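Local coordinates for protein naphthalene dioxygenase large subunit (Rhodococcus sp., PDB 2B1X) that is the large subunit of a Rieske-type dioxygenase, carrying an Fe2/S2 cluster and a separate iron centre, at residues V17-V23 and R425-E429. Residues are numbered along the deposited sequence; the frame is centred on the assembly and turned at random.
Sequences VNSDWTV and RNFLE
W21 and R425 meet face to face: the guanidinium plane is turned only 12° from the indole plane, and R425 CZ sits 3.5 Å from the centroid of the six-membered ring of W21. That CZ also stands 13° off the ring normal identifies a cation-pi stack over the face rather than an approach at the edge. R425 NH2 lies over the far side of the benzene ring, 3.2 Å from W21 CH2, whereas NH1 is displaced toward the pyrrole side. A bend at chi3 (-73°) in the arginine chain swings its end over the indole face.

The guanidinium edge faces polar atoms of V17 and N18. R425 NH1 gives a weak hydrogen bond to the backbone O of V17, at 3.5 Å, and N18 OD1 also lies near the guanidinium plane. Further along the amide, N18 ND2 donates to E429 OE2 over 2.9 Å in a bent bond; the acceptor lies almost in the amide plane, yet the donor comes from well out of the carboxylate plane. E429 reaches it with CG anti to the backbone N and an extended chain.

V17 CG2 packs against the backbone O of R425 and its CB, and V23 CG2 meets L428 CD1 at 3.9 Å in an apolar contact. Y395, which pairs with W21 through the backbone, also touches R425 and L428, while R399 packs on the W21 side chain.

The contact thus joins segment 17-23, with strand 22-24, to helix 422-436 in the catalytic domain. Indole pi electrons and the V17 carbonyl probably both stabilise the arginine's positive charge, while N18 ND2 donates to the E429 carboxylate, one turn further along the helix.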
loop_
_atom_site.group_PDB
_atom_site.type_symbol
_atom_site.label_atom_id
_atom_site.label_comp_id
_atom_site.label_asym_id
_atom_site.label_seq_id
_atom_site.Cartn_x
_atom_site.Cartn_y
_atom_site.Cartn_z
ATOM N N VAL A 17 3.935 9.749 36.011
ATOM C CA VAL A 17 5.140 10.328 35.447
ATOM C C VAL A 17 6.025 10.902 36.540
ATOM O O VAL A 17 7.243 10.824 36.441
ATOM C CB VAL A 17 4.844 11.361 34.319
ATOM C CG1 VAL A 17 4.239 12.656 34.868
ATOM C CG2 VAL A 17 6.086 11.662 33.541
ATOM N N ASN A 18 5.423 11.422 37.602
ATOM C CA ASN A 18 6.213 11.967 38.709
ATOM C C ASN A 18 6.161 11.188 40.024
ATOM O O ASN A 18 6.728 11.628 41.008
ATOM C CB ASN A 18 5.852 13.433 38.991
ATOM C CG ASN A 18 6.115 14.336 37.812
ATOM O OD1 ASN A 18 7.214 14.316 37.214
ATOM N ND2 ASN A 18 5.104 15.144 37.456
ATOM N N SER A 19 5.475 10.055 40.068
ATOM C CA SER A 19 5.523 9.227 41.280
ATOM C C SER A 19 6.294 7.928 41.014
ATOM O O SER A 19 7.415 7.774 41.498
ATOM C CB SER A 19 4.131 8.975 41.844
ATOM O OG SER A 19 3.299 8.484 40.814
ATOM N N ASP A 20 5.713 7.015 40.224
ATOM C CA ASP A 20 6.421 5.805 39.777
ATOM C C ASP A 20 7.556 6.128 38.787
ATOM O O ASP A 20 8.441 5.318 38.605
ATOM C CB ASP A 20 5.440 4.812 39.110
ATOM C CG ASP A 20 4.474 4.168 40.101
ATOM O OD1 ASP A 20 4.632 4.358 41.332
ATOM O OD2 ASP A 20 3.511 3.450 39.751
ATOM N N TRP A 21 7.507 7.312 38.161
ATOM C CA TRP A 21 8.369 7.668 37.016
ATOM C C TRP A 21 8.188 6.682 35.840
ATOM O O TRP A 21 9.172 6.189 35.278
ATOM C CB TRP A 21 9.851 7.770 37.417
ATOM C CG TRP A 21 10.190 8.907 38.398
ATOM C CD1 TRP A 21 9.327 9.523 39.271
ATOM C CD2 TRP A 21 11.463 9.552 38.581
ATOM N NE1 TRP A 21 9.987 10.493 39.991
ATOM C CE2 TRP A 21 11.301 10.527 39.603
ATOM C CE3 TRP A 21 12.738 9.379 38.021
ATOM C CZ2 TRP A 21 12.354 11.351 40.046
ATOM C CZ3 TRP A 21 13.788 10.181 38.470
ATOM C CH2 TRP A 21 13.583 11.167 39.470
ATOM N N THR A 22 6.935 6.365 35.531
ATOM C CA THR A 22 6.599 5.560 34.356
ATOM C C THR A 22 5.583 6.316 33.530
ATOM O O THR A 22 5.030 7.301 33.997
ATOM C CB THR A 22 6.041 4.174 34.717
ATOM O OG1 THR A 22 4.763 4.319 35.349
ATOM C CG2 THR A 22 6.927 3.454 35.757
ATOM N N VAL A 23 5.347 5.855 32.309
ATOM C CA VAL A 23 4.332 6.451 31.413
ATOM C C VAL A 23 3.629 5.281 30.710
ATOM O O VAL A 23 4.317 4.319 30.372
ATOM C CB VAL A 23 5.001 7.432 30.374
ATOM C CG1 VAL A 23 3.978 7.908 29.286
ATOM C CG2 VAL A 23 5.555 8.632 31.072
ATOM N N ARG A 425 10.579 12.747 30.826
ATOM C CA ARG A 425 9.406 12.821 31.686
ATOM C C ARG A 425 8.679 14.157 31.564
ATOM O O ARG A 425 7.456 14.192 31.541
ATOM C CB ARG A 425 9.823 12.609 33.141
ATOM C CG ARG A 425 10.006 11.096 33.493
ATOM C CD ARG A 425 9.833 10.834 34.980
ATOM N NE ARG A 425 11.006 11.349 35.575
ATOM C CZ ARG A 425 11.101 12.249 36.534
ATOM N NH1 ARG A 425 10.050 12.782 37.162
ATOM N NH2 ARG A 425 12.318 12.592 36.880
ATOM N N ASN A 426 9.455 15.243 31.559
ATOM C CA ASN A 426 8.957 16.600 31.331
ATOM C C ASN A 426 8.306 16.756 29.954
ATOM O O ASN A 426 7.314 17.445 29.800
ATOM C CB ASN A 426 10.133 17.582 31.471
ATOM C CG ASN A 426 9.736 19.036 31.266
ATOM O OD1 ASN A 426 8.928 19.581 32.004
ATOM N ND2 ASN A 426 10.336 19.680 30.271
ATOM N N PHE A 427 8.880 16.119 28.946
ATOM C CA PHE A 427 8.346 16.214 27.596
ATOM C C PHE A 427 6.966 15.534 27.583
ATOM O O PHE A 427 5.990 16.093 27.089
ATOM C CB PHE A 427 9.335 15.544 26.627
ATOM C CG PHE A 427 8.835 15.430 25.210
ATOM C CD1 PHE A 427 9.245 16.341 24.255
ATOM C CD2 PHE A 427 8.003 14.370 24.833
ATOM C CE1 PHE A 427 8.817 16.236 22.928
ATOM C CE2 PHE A 427 7.553 14.268 23.502
ATOM C CZ PHE A 427 7.999 15.203 22.550
ATOM N N LEU A 428 6.899 14.327 28.146
ATOM C CA LEU A 428 5.664 13.549 28.116
ATOM C C LEU A 428 4.617 14.110 29.044
ATOM O O LEU A 428 3.428 13.972 28.783
ATOM C CB LEU A 428 5.953 12.076 28.447
ATOM C CG LEU A 428 6.663 11.354 27.310
ATOM C CD1 LEU A 428 7.062 9.951 27.737
ATOM C CD2 LEU A 428 5.829 11.340 26.006
ATOM N N GLU A 429 5.051 14.720 30.144
ATOM C CA GLU A 429 4.118 15.408 31.042
ATOM C C GLU A 429 3.398 16.524 30.314
ATOM O O GLU A 429 2.153 16.647 30.427
ATOM C CB GLU A 429 4.839 15.978 32.298
ATOM C CG GLU A 429 3.900 16.747 33.225
ATOM C CD GLU A 429 4.543 17.243 34.509
ATOM O OE1 GLU A 429 5.606 17.900 34.466
ATOM O OE2 GLU A 429 3.956 17.002 35.576
#